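PDB 6NPS: AxyAgu115A from Amphibacillus xylanus NBRC 15112, which is a family GH115 alpha-glucuronidase, a glycoside hydrolase that probably releases glucuronic acid side groups from glucuronoxylan. Local coordinates for residues V32-A36 and T123-F128; L581-W585 and E638-F642; L814-E818 and A845-E849. The protein carries 3 engineered substitutions. One frame throughout, in Å; residues are numbered along the deposited sequence.

Contact 1 of 3, residues V32-A36 and T123-F128; sequences VRKIA and TIYGLF
Ile35 meets Ile124, Leu127 and Phe128 across two helical segments that run almost parallel, their axes 8° apart and 9.6 Å distant at closest approach. The aliphatic contacts come first. CG1 of Ile35 lies 3.8 Å from CG1 of Ile124, the two side chains crossing at about a right angle. One turn back, Val32 presents CG1 to the CG2 methyl of Thr123 at 3.6 Å. Leu127 comes across from the 123-128 segment: its CD1 settles 3.9 Å from Val32 O, beside the backbone bond that Ala36 N gives to that same oxygen, and it also touches Val32 CG1 and Ala36 CB.

The aromatic contact is a CH-pi interaction. Ile35 CG2 stands over one face of the Phe128 ring, 4.0 Å from the centroid and 20° off the normal, shifted toward the rim on the CZ side, where Ile35 CD1 also touches. With chi1 near -65°, Ile35 keeps CG1 beside its own backbone N, where it meets Ile124 and carries CD1 on to the CZ end of the ring, while CG2 lies over the face.

Thr123 works both ways: the methyl faces Val32, and OG1 is hydrogen-bonded to Thr69 OG1 and Asp119 O. Val32 also packs on Tyr67 of strand 64-69, while Ile35 and Phe128 touch Leu206 of helix 195-207, so the helix pair is wedged between the N-terminal sheet and the TIM barrel helices. With no bond or charge between the segments, the contact rests on close apolar packing, and its hold probably depends on fit and on keeping water out.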
ATOM      1  N   VAL A  32       3.423  29.667  55.566  1.00 39.88           N
ATOM      2  CA  VAL A  32       4.848  29.511  55.848  1.00 38.46           C
ATOM      3  C   VAL A  32       5.064  28.444  56.915  1.00 38.65           C
ATOM      4  O   VAL A  32       5.929  27.576  56.773  1.00 40.49           O
ATOM      5  CB  VAL A  32       5.447  30.868  56.251  1.00 44.11           C
ATOM      6  CG1 VAL A  32       6.875  30.688  56.785  1.00 43.47           C
ATOM      7  CG2 VAL A  32       5.405  31.818  55.060  1.00 37.71           C
ATOM      8  N   ARG A  33       4.246  28.453  57.966  1.00 42.77           N
ATOM      9  CA  ARG A  33       4.327  27.405  58.979  1.00 45.42           C
ATOM     10  C   ARG A  33       4.090  26.022  58.373  1.00 43.15           C
ATOM     11  O   ARG A  33       4.806  25.068  58.703  1.00 40.94           O
ATOM     12  CB  ARG A  33       3.320  27.687  60.094  1.00 52.29           C
ATOM     13  CG  ARG A  33       3.854  27.446  61.504  1.00 67.38           C
ATOM     14  CD  ARG A  33       3.228  28.407  62.508  1.00 76.43           C
ATOM     15  NE  ARG A  33       1.787  28.510  62.295  1.00 84.69           N
ATOM     16  CZ  ARG A  33       1.086  29.642  62.374  1.00 87.25           C
ATOM     17  NH1 ARG A  33       1.696  30.787  62.663  1.00 87.38           N
ATOM     18  NH2 ARG A  33      -0.224  29.628  62.149  1.00 85.27           N
ATOM     19  N   LYS A  34       3.114  25.898  57.450  1.00 39.77           N
ATOM     20  CA  LYS A  34       2.874  24.608  56.785  1.00 45.48           C
ATOM     21  C   LYS A  34       4.069  24.156  55.945  1.00 36.75           C
ATOM     22  O   LYS A  34       4.347  22.949  55.853  1.00 37.40           O
ATOM     23  CB  LYS A  34       1.627  24.681  55.901  1.00 51.08           C
ATOM     24  CG  LYS A  34       0.359  24.968  56.668  1.00 60.96           C
ATOM     25  CD  LYS A  34      -0.814  25.134  55.720  1.00 67.35           C
ATOM     26  CE  LYS A  34      -1.513  23.804  55.477  1.00 72.04           C
ATOM     27  NZ  LYS A  34      -2.961  23.895  55.846  1.00 76.56           N
ATOM     28  N   ILE A  35       4.733  25.084  55.248  1.00 38.57           N
ATOM     29  CA  ILE A  35       5.931  24.706  54.490  1.00 36.40           C
ATOM     30  C   ILE A  35       7.050  24.296  55.457  1.00 35.16           C
ATOM     31  O   ILE A  35       7.770  23.319  55.227  1.00 38.13           O
ATOM     32  CB  ILE A  35       6.348  25.875  53.574  1.00 36.04           C
ATOM     33  CG1 ILE A  35       5.273  26.152  52.505  1.00 33.32           C
ATOM     34  CG2 ILE A  35       7.730  25.645  52.966  1.00 32.17           C
ATOM     35  CD1 ILE A  35       5.113  25.024  51.521  1.00 30.25           C
ATOM     36  N   ALA A  36       7.193  25.029  56.576  1.00 38.79           N
ATOM     37  CA  ALA A  36       8.186  24.682  57.597  1.00 40.46           C
ATOM     38  C   ALA A  36       7.986  23.255  58.114  1.00 44.60           C
ATOM     39  O   ALA A  36       8.967  22.511  58.300  1.00 42.20           O
ATOM     40  CB  ALA A  36       8.121  25.689  58.749  1.00 39.84           C
ATOM     41  N   THR A 123       9.946  33.576  51.786  1.00 33.71           N
ATOM     42  CA  THR A 123      10.223  32.709  52.929  1.00 31.92           C
ATOM     43  C   THR A 123      10.115  31.255  52.529  1.00 33.78           C
ATOM     44  O   THR A 123      10.958  30.426  52.905  1.00 36.05           O
ATOM     45  CB  THR A 123       9.258  33.012  54.079  1.00 35.65           C
ATOM     46  OG1 THR A 123       9.194  34.430  54.294  1.00 36.25           O
ATOM     47  CG2 THR A 123       9.706  32.345  55.387  1.00 32.36           C
ATOM     48  N   ILE A 124       9.101  30.929  51.723  1.00 29.89           N
ATOM     49  CA  ILE A 124       8.894  29.542  51.321  1.00 29.90           C
ATOM     50  C   ILE A 124      10.063  29.039  50.506  1.00 32.86           C
ATOM     51  O   ILE A 124      10.519  27.898  50.700  1.00 33.31           O
ATOM     52  CB  ILE A 124       7.566  29.415  50.552  1.00 30.24           C
ATOM     53  CG1 ILE A 124       6.425  29.600  51.560  1.00 32.89           C
ATOM     54  CG2 ILE A 124       7.530  28.093  49.788  1.00 27.53           C
ATOM     55  CD1 ILE A 124       4.985  29.663  50.930  1.00 31.38           C
ATOM     56  N   TYR A 125      10.564  29.867  49.571  1.00 31.01           N
ATOM     57  CA  TYR A 125      11.734  29.474  48.781  1.00 33.98           C
ATOM     58  C   TYR A 125      12.975  29.302  49.655  1.00 30.70           C
ATOM     59  O   TYR A 125      13.813  28.440  49.379  1.00 32.44           O
ATOM     60  CB  TYR A 125      12.007  30.513  47.685  1.00 31.87           C
ATOM     61  CG  TYR A 125      10.859  30.643  46.697  1.00 34.08           C
ATOM     62  CD1 TYR A 125       9.986  29.575  46.458  1.00 32.26           C
ATOM     63  CD2 TYR A 125      10.679  31.810  45.981  1.00 38.40           C
ATOM     64  CE1 TYR A 125       8.916  29.703  45.541  1.00 36.05           C
ATOM     65  CE2 TYR A 125       9.615  31.947  45.064  1.00 36.14           C
ATOM     66  CZ  TYR A 125       8.743  30.907  44.857  1.00 38.65           C
ATOM     67  OH  TYR A 125       7.717  31.100  43.952  1.00 39.00           O
ATOM     68  N   GLY A 126      13.094  30.099  50.716  1.00 35.23           N
ATOM     69  CA  GLY A 126      14.254  29.983  51.590  1.00 36.63           C
ATOM     70  C   GLY A 126      14.203  28.730  52.450  1.00 35.46           C
ATOM     71  O   GLY A 126      15.230  28.073  52.674  1.00 34.63           O
ATOM     72  N   LEU A 127      13.008  28.387  52.945  1.00 34.79           N
ATOM     73  CA  LEU A 127      12.805  27.105  53.618  1.00 37.37           C
ATOM     74  C   LEU A 127      13.183  25.936  52.715  1.00 37.63           C
ATOM     75  O   LEU A 127      13.956  25.055  53.109  1.00 38.05           O
ATOM     76  CB  LEU A 127      11.360  26.996  54.080  1.00 29.90           C
ATOM     77  CG  LEU A 127      11.126  27.848  55.330  1.00 35.31           C
ATOM     78  CD1 LEU A 127       9.636  28.002  55.590  1.00 33.46           C
ATOM     79  CD2 LEU A 127      11.831  27.288  56.589  1.00 35.78           C
ATOM     80  N   PHE A 128      12.695  25.931  51.477  1.00 33.71           N
ATOM     81  CA  PHE A 128      13.064  24.837  50.596  1.00 33.54           C
ATOM     82  C   PHE A 128      14.538  24.906  50.191  1.00 35.49           C
ATOM     83  O   PHE A 128      15.108  23.887  49.787  1.00 37.01           O
ATOM     84  CB  PHE A 128      12.157  24.851  49.371  1.00 33.87           C
ATOM     85  CG  PHE A 128      10.761  24.312  49.636  1.00 34.18           C
ATOM     86  CD1 PHE A 128      10.563  23.223  50.494  1.00 33.18           C
ATOM     87  CD2 PHE A 128       9.648  24.884  49.018  1.00 31.63           C
ATOM     88  CE1 PHE A 128       9.273  22.687  50.702  1.00 31.99           C
ATOM     89  CE2 PHE A 128       8.364  24.360  49.224  1.00 32.85           C
ATOM     90  CZ  PHE A 128       8.182  23.252  50.060  1.00 31.44           C
TER

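Contact 2 of 3, residues L581-W585 and E638-F642; sequences LQKMW and EHIGF
Ile640 sends its two branches to different residues of the 581-585 helix. Its CG2 sits 3.8 Å from Trp585 CZ2 and also touches Met584 CE, while its CG1 lies 4.0 Å from Leu581 CD1. That same Leu581 methyl comes in at the edge of the His639 imidazole, in the ring plane, 3.8 Å from CD2. Gly641 brings its CA to within 3.7 Å of Trp585 CZ2, a spot where a beta carbon would be tight, and its positive phi of 65° also suits glycine. One water joins the two sides, accepting from Gly641 N at 2.8 Å and, more weakly, from Trp585 NE1.

In the second shell, Met584 packs against the indole and is likely to limit its turning. A bend at chi3 (74°) folds CE over one face, 3.6 Å above the ring plane and displaced toward the rim, and Leu581 CD2 lies in plane at the edge. His639 hydrogen-bonds through ND1 to Ser637 O and through NE2 to Asp616 OD1, and stacks with Trp422.

Farther out, Leu613 of helix 601-629 touches both Met584 and Ile640. The contact thus ties the loop that follows this helix back to the long helix 564-596.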
ATOM      1  N   LEU A 581       8.234   1.824  21.693  1.00 28.13           N
ATOM      2  CA  LEU A 581       7.240   2.165  20.676  1.00 28.19           C
ATOM      3  C   LEU A 581       7.902   2.534  19.347  1.00 27.83           C
ATOM      4  O   LEU A 581       7.408   2.146  18.276  1.00 29.12           O
ATOM      5  CB  LEU A 581       6.405   3.348  21.165  1.00 26.41           C
ATOM      6  CG  LEU A 581       5.301   3.778  20.190  1.00 35.94           C
ATOM      7  CD1 LEU A 581       4.175   4.314  21.059  1.00 39.10           C
ATOM      8  CD2 LEU A 581       5.789   4.904  19.272  1.00 32.43           C
ATOM      9  N   GLN A 582       8.982   3.336  19.388  1.00 26.37           N
ATOM     10  CA  GLN A 582       9.722   3.651  18.162  1.00 28.40           C
ATOM     11  C   GLN A 582      10.227   2.361  17.504  1.00 28.99           C
ATOM     12  O   GLN A 582      10.046   2.145  16.301  1.00 25.34           O
ATOM     13  CB  GLN A 582      10.899   4.572  18.460  1.00 26.87           C
ATOM     14  CG  GLN A 582      10.544   5.903  19.089  1.00 29.46           C
ATOM     15  CD  GLN A 582      10.204   6.949  18.055  1.00 33.73           C
ATOM     16  OE1 GLN A 582      10.704   6.900  16.931  1.00 35.20           O
ATOM     17  NE2 GLN A 582       9.341   7.896  18.420  1.00 32.28           N
ATOM     18  N   LYS A 583      10.830   1.479  18.302  1.00 28.58           N
ATOM     19  CA  LYS A 583      11.384   0.231  17.781  1.00 28.94           C
ATOM     20  C   LYS A 583      10.316  -0.610  17.104  1.00 30.94           C
ATOM     21  O   LYS A 583      10.547  -1.192  16.034  1.00 30.33           O
ATOM     22  CB  LYS A 583      12.019  -0.534  18.925  1.00 26.96           C
ATOM     23  CG  LYS A 583      12.515  -1.945  18.598  1.00 31.00           C
ATOM     24  CD  LYS A 583      13.131  -2.525  19.889  1.00 35.42           C
ATOM     25  CE  LYS A 583      13.578  -3.985  19.751  1.00 41.30           C
ATOM     26  NZ  LYS A 583      13.832  -4.476  21.166  1.00 45.56           N
ATOM     27  N   MET A 584       9.153  -0.712  17.737  1.00 27.00           N
ATOM     28  CA  MET A 584       8.051  -1.488  17.190  1.00 30.67           C
ATOM     29  C   MET A 584       7.731  -1.050  15.777  1.00 30.82           C
ATOM     30  O   MET A 584       7.569  -1.881  14.881  1.00 29.46           O
ATOM     31  CB  MET A 584       6.809  -1.331  18.066  1.00 30.43           C
ATOM     32  CG  MET A 584       5.593  -2.085  17.510  1.00 30.12           C
ATOM     33  SD  MET A 584       4.151  -1.816  18.608  1.00 35.13           S
ATOM     34  CE  MET A 584       3.741  -0.129  18.203  1.00 32.61           C
ATOM     35  N   TRP A 585       7.602   0.258  15.573  1.00 26.60           N
ATOM     36  CA  TRP A 585       7.235   0.773  14.258  1.00 25.17           C
ATOM     37  C   TRP A 585       8.366   0.640  13.246  1.00 24.08           C
ATOM     38  O   TRP A 585       8.109   0.444  12.058  1.00 27.55           O
ATOM     39  CB  TRP A 585       6.815   2.230  14.376  1.00 26.10           C
ATOM     40  CG  TRP A 585       5.426   2.387  14.977  1.00 28.33           C
ATOM     41  CD1 TRP A 585       5.108   3.005  16.152  1.00 26.47           C
ATOM     42  CD2 TRP A 585       4.198   1.946  14.398  1.00 25.46           C
ATOM     43  NE1 TRP A 585       3.745   2.981  16.340  1.00 25.49           N
ATOM     44  CE2 TRP A 585       3.160   2.331  15.282  1.00 25.16           C
ATOM     45  CE3 TRP A 585       3.873   1.259  13.205  1.00 27.24           C
ATOM     46  CZ2 TRP A 585       1.808   2.061  15.027  1.00 24.59           C
ATOM     47  CZ3 TRP A 585       2.536   0.983  12.950  1.00 29.71           C
ATOM     48  CH2 TRP A 585       1.509   1.395  13.858  1.00 32.22           C
ATOM     49  N   GLU A 638      -4.445   6.186  25.271  1.00 38.87           N
ATOM     50  CA  GLU A 638      -4.158   5.559  23.983  1.00 39.38           C
ATOM     51  C   GLU A 638      -3.059   6.339  23.306  1.00 40.39           C
ATOM     52  O   GLU A 638      -3.097   7.572  23.265  1.00 37.25           O
ATOM     53  CB  GLU A 638      -5.391   5.548  23.072  1.00 43.28           C
ATOM     54  CG  GLU A 638      -6.462   4.562  23.470  1.00 54.63           C
ATOM     55  CD  GLU A 638      -5.947   3.137  23.459  1.00 65.53           C
ATOM     56  OE1 GLU A 638      -5.299   2.746  22.465  1.00 62.77           O
ATOM     57  OE2 GLU A 638      -6.178   2.418  24.454  1.00 70.86           O
ATOM     58  N   HIS A 639      -2.065   5.617  22.759  1.00 31.78           N
ATOM     59  CA  HIS A 639      -0.899   6.304  22.227  1.00 33.40           C
ATOM     60  C   HIS A 639      -0.299   5.647  20.982  1.00 36.30           C
ATOM     61  O   HIS A 639       0.760   6.095  20.516  1.00 39.51           O
ATOM     62  CB  HIS A 639       0.157   6.419  23.321  1.00 33.26           C
ATOM     63  CG  HIS A 639       0.501   5.115  23.954  1.00 34.64           C
ATOM     64  ND1 HIS A 639      -0.244   4.558  24.971  1.00 37.72           N
ATOM     65  CD2 HIS A 639       1.506   4.235  23.695  1.00 37.26           C
ATOM     66  CE1 HIS A 639       0.286   3.396  25.314  1.00 39.97           C
ATOM     67  NE2 HIS A 639       1.354   3.184  24.564  1.00 37.10           N
ATOM     68  N   ILE A 640      -0.935   4.626  20.410  1.00 32.76           N
ATOM     69  CA  ILE A 640      -0.346   3.861  19.312  1.00 31.02           C
ATOM     70  C   ILE A 640      -1.128   4.115  18.036  1.00 29.62           C
ATOM     71  O   ILE A 640      -2.346   3.904  18.002  1.00 30.40           O
ATOM     72  CB  ILE A 640      -0.279   2.362  19.648  1.00 36.60           C
ATOM     73  CG1 ILE A 640       0.803   2.130  20.734  1.00 36.89           C
ATOM     74  CG2 ILE A 640       0.135   1.524  18.349  1.00 32.00           C
ATOM     75  CD1 ILE A 640       0.727   0.721  21.370  1.00 37.98           C
ATOM     76  N   GLY A 641      -0.419   4.519  16.973  1.00 31.86           N
ATOM     77  CA  GLY A 641      -0.984   4.468  15.619  1.00 31.82           C
ATOM     78  C   GLY A 641      -2.172   5.384  15.377  1.00 33.77           C
ATOM     79  O   GLY A 641      -3.141   4.974  14.729  1.00 29.24           O
ATOM     80  N   PHE A 642      -2.128   6.625  15.877  1.00 29.52           N
ATOM     81  CA  PHE A 642      -3.248   7.532  15.614  1.00 28.76           C
ATOM     82  C   PHE A 642      -3.396   7.713  14.108  1.00 28.00           C
ATOM     83  O   PHE A 642      -2.399   7.805  13.393  1.00 33.12           O
ATOM     84  CB  PHE A 642      -3.020   8.912  16.269  1.00 26.67           C
ATOM     85  CG  PHE A 642      -3.327   8.959  17.721  1.00 32.08           C
ATOM     86  CD1 PHE A 642      -3.274   7.801  18.509  1.00 33.16           C
ATOM     87  CD2 PHE A 642      -3.702  10.171  18.332  1.00 28.98           C
ATOM     88  CE1 PHE A 642      -3.574   7.853  19.885  1.00 30.64           C
ATOM     89  CE2 PHE A 642      -3.958  10.246  19.692  1.00 31.40           C
ATOM     90  CZ  PHE A 642      -3.914   9.095  20.478  1.00 32.65           C
TER
HETATM   91  O   HOH W   1       2.265   5.372  17.350  1.00 26.86           O

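Contact 3 of 3, residues L814-E818 and A845-E849; sequences LNRFE and APFVE
Phe817 turns its ring toward Val848, whose CG2 lies over one face, while Pro846 O and Phe847 CA stand at the ring's edge, near its plane. With CG opposite its own carbonyl carbon (chi1 -82°), the residue brings CE2 to both of them, 3.4 Å from Pro846 O. This is the interior of the C-terminal domain, whose family belongs to the galactose-binding-like beta-sandwiches. Strands 814-821 and 847-854 both pair antiparallel with strand 803-808, yet no direct hydrogen bond joins the two segments. A water in the ring plane accepts from Phe817 N at 2.9 Å and lies 3.2 Å from Phe847 O, a less certain bond. Val848 CG1 closes on Phe817 CB at 3.7 Å, and Ile830 and Ala934 add to the wall around the ring. Replacing Phe817 with an alanine would probably strip Val848 and Pro846 of their aromatic partner and open a gap in this packing.

Pro846 packs on the backbone of strand 814-821, CB 3.3 Å from Asn815 O. Arg816 starts away from the contact and bonds within its own strand: NH1 donates to Leu814 O, and a side-on salt bridge brings NE and NH2 to Glu818 OE2 in the guanidinium plane, NE at 2.8 Å.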
ATOM      1  N   LEU A 814      29.128  40.904  19.715  1.00 42.68           N
ATOM      2  CA  LEU A 814      29.233  40.445  18.341  1.00 45.35           C
ATOM      3  C   LEU A 814      27.915  39.839  17.889  1.00 39.90           C
ATOM      4  O   LEU A 814      27.181  39.254  18.686  1.00 39.43           O
ATOM      5  CB  LEU A 814      30.356  39.402  18.161  1.00 46.44           C
ATOM      6  CG  LEU A 814      31.765  39.872  18.547  1.00 52.11           C
ATOM      7  CD1 LEU A 814      32.703  38.673  18.662  1.00 54.69           C
ATOM      8  CD2 LEU A 814      32.305  40.903  17.547  1.00 50.68           C
ATOM      9  N   ASN A 815      27.630  39.981  16.597  1.00 41.81           N
ATOM     10  CA  ASN A 815      26.549  39.251  15.942  1.00 40.82           C
ATOM     11  C   ASN A 815      27.175  38.109  15.156  1.00 38.93           C
ATOM     12  O   ASN A 815      28.001  38.337  14.265  1.00 37.09           O
ATOM     13  CB  ASN A 815      25.717  40.153  15.027  1.00 41.99           C
ATOM     14  CG  ASN A 815      25.389  41.500  15.667  1.00 44.79           C
ATOM     15  OD1 ASN A 815      24.732  41.576  16.704  1.00 44.02           O
ATOM     16  ND2 ASN A 815      25.882  42.573  15.053  1.00 47.40           N
ATOM     17  N   ARG A 816      26.763  36.885  15.456  1.00 38.89           N
ATOM     18  CA  ARG A 816      27.474  35.736  14.917  1.00 37.70           C
ATOM     19  C   ARG A 816      26.551  34.537  14.873  1.00 36.92           C
ATOM     20  O   ARG A 816      25.628  34.422  15.682  1.00 38.49           O
ATOM     21  CB  ARG A 816      28.704  35.407  15.773  1.00 37.11           C
ATOM     22  CG  ARG A 816      28.357  34.807  17.142  1.00 39.44           C
ATOM     23  CD  ARG A 816      27.789  35.865  18.144  1.00 44.66           C
ATOM     24  NE  ARG A 816      27.459  35.242  19.425  1.00 44.20           N
ATOM     25  CZ  ARG A 816      26.784  35.824  20.405  1.00 46.88           C
ATOM     26  NH1 ARG A 816      26.326  37.058  20.264  1.00 43.19           N
ATOM     27  NH2 ARG A 816      26.544  35.151  21.529  1.00 48.85           N
ATOM     28  N   PHE A 817      26.823  33.627  13.941  1.00 36.08           N
ATOM     29  CA  PHE A 817      26.230  32.304  14.032  1.00 36.61           C
ATOM     30  C   PHE A 817      26.852  31.497  15.162  1.00 34.70           C
ATOM     31  O   PHE A 817      28.061  31.505  15.365  1.00 35.67           O
ATOM     32  CB  PHE A 817      26.381  31.550  12.712  1.00 36.92           C
ATOM     33  CG  PHE A 817      25.338  31.919  11.695  1.00 34.84           C
ATOM     34  CD1 PHE A 817      24.109  31.329  11.715  1.00 34.47           C
ATOM     35  CD2 PHE A 817      25.621  32.897  10.724  1.00 34.18           C
ATOM     36  CE1 PHE A 817      23.110  31.689  10.791  1.00 35.79           C
ATOM     37  CE2 PHE A 817      24.688  33.233   9.802  1.00 35.21           C
ATOM     38  CZ  PHE A 817      23.414  32.631   9.825  1.00 36.17           C
ATOM     39  N   GLU A 818      26.012  30.809  15.909  1.00 37.40           N
ATOM     40  CA  GLU A 818      26.450  29.908  16.962  1.00 40.64           C
ATOM     41  C   GLU A 818      25.992  28.491  16.644  1.00 39.62           C
ATOM     42  O   GLU A 818      24.883  28.299  16.114  1.00 41.10           O
ATOM     43  CB  GLU A 818      25.859  30.324  18.316  1.00 41.56           C
ATOM     44  CG  GLU A 818      26.333  31.663  18.830  1.00 48.20           C
ATOM     45  CD  GLU A 818      27.590  31.550  19.676  1.00 60.35           C
ATOM     46  OE1 GLU A 818      28.156  30.436  19.763  1.00 65.38           O
ATOM     47  OE2 GLU A 818      28.018  32.579  20.242  1.00 65.25           O
ATOM     48  N   ALA A 845      24.589  41.874   9.005  1.00 42.45           N
ATOM     49  CA  ALA A 845      24.276  40.440   9.006  1.00 43.88           C
ATOM     50  C   ALA A 845      25.549  39.599   9.098  1.00 40.31           C
ATOM     51  O   ALA A 845      26.438  39.759   8.268  1.00 37.71           O
ATOM     52  CB  ALA A 845      23.521  40.052   7.741  1.00 41.53           C
ATOM     53  N   PRO A 846      25.645  38.669  10.042  1.00 36.58           N
ATOM     54  CA  PRO A 846      26.749  37.700  10.022  1.00 38.37           C
ATOM     55  C   PRO A 846      26.491  36.598   8.998  1.00 38.42           C
ATOM     56  O   PRO A 846      25.358  36.373   8.549  1.00 36.73           O
ATOM     57  CB  PRO A 846      26.724  37.106  11.433  1.00 37.14           C
ATOM     58  CG  PRO A 846      25.224  37.057  11.741  1.00 34.10           C
ATOM     59  CD  PRO A 846      24.676  38.386  11.120  1.00 36.32           C
ATOM     60  N   PHE A 847      27.555  35.872   8.660  1.00 34.77           N
ATOM     61  CA  PHE A 847      27.421  34.775   7.710  1.00 37.89           C
ATOM     62  C   PHE A 847      28.295  33.594   8.109  1.00 37.11           C
ATOM     63  O   PHE A 847      29.215  33.710   8.928  1.00 37.51           O
ATOM     64  CB  PHE A 847      27.698  35.220   6.248  1.00 37.12           C
ATOM     65  CG  PHE A 847      29.114  35.631   5.937  1.00 42.59           C
ATOM     66  CD1 PHE A 847      30.078  34.680   5.641  1.00 43.20           C
ATOM     67  CD2 PHE A 847      29.458  36.977   5.828  1.00 42.70           C
ATOM     68  CE1 PHE A 847      31.359  35.045   5.312  1.00 48.09           C
ATOM     69  CE2 PHE A 847      30.751  37.352   5.490  1.00 47.86           C
ATOM     70  CZ  PHE A 847      31.702  36.376   5.227  1.00 49.31           C
ATOM     71  N   VAL A 848      27.947  32.436   7.551  1.00 34.98           N
ATOM     72  CA  VAL A 848      28.803  31.254   7.542  1.00 36.79           C
ATOM     73  C   VAL A 848      29.081  30.935   6.086  1.00 38.70           C
ATOM     74  O   VAL A 848      28.275  31.239   5.201  1.00 36.12           O
ATOM     75  CB  VAL A 848      28.193  30.025   8.262  1.00 36.01           C
ATOM     76  CG1 VAL A 848      28.206  30.258   9.780  1.00 34.50           C
ATOM     77  CG2 VAL A 848      26.780  29.733   7.762  1.00 31.33           C
ATOM     78  N   GLU A 849      30.234  30.336   5.836  1.00 36.68           N
ATOM     79  CA  GLU A 849      30.669  30.067   4.472  1.00 40.81           C
ATOM     80  C   GLU A 849      31.032  28.595   4.325  1.00 40.50           C
ATOM     81  O   GLU A 849      31.840  28.073   5.095  1.00 40.49           O
ATOM     82  CB  GLU A 849      31.855  30.969   4.117  1.00 40.49           C
ATOM     83  CG  GLU A 849      32.442  30.803   2.715  1.00 48.53           C
ATOM     84  CD  GLU A 849      33.590  31.799   2.470  1.00 58.35           C
ATOM     85  OE1 GLU A 849      33.323  33.020   2.422  1.00 62.63           O
ATOM     86  OE2 GLU A 849      34.757  31.366   2.348  1.00 62.44           O
TER
HETATM   87  O   HOH W   2      29.051  34.123  12.100  1.00 35.27           O

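How the contacts relate
All three contacts are buried, and no two use the same helix or strand; their centres lie 40 to 46 Å apart. Contact 1 joins helix to helix near the N-terminus, contact 2 a long helix to a loop, and contact 3 two strands of the C-terminal domain; contacts 2 and 3 lie on opposite sides of the chain's centre. Contact 1 buries the most surface, 340 Å², and is purely apolar. All three mix aliphatic and aromatic packing; only contacts 2 and 3 add an ordered water on a backbone N-H. Only the 638-642 segment reaches the second subunit, through a weak hydrogen bond between Glu638, which does not itself touch 581-585, and Asn662 of that subunit.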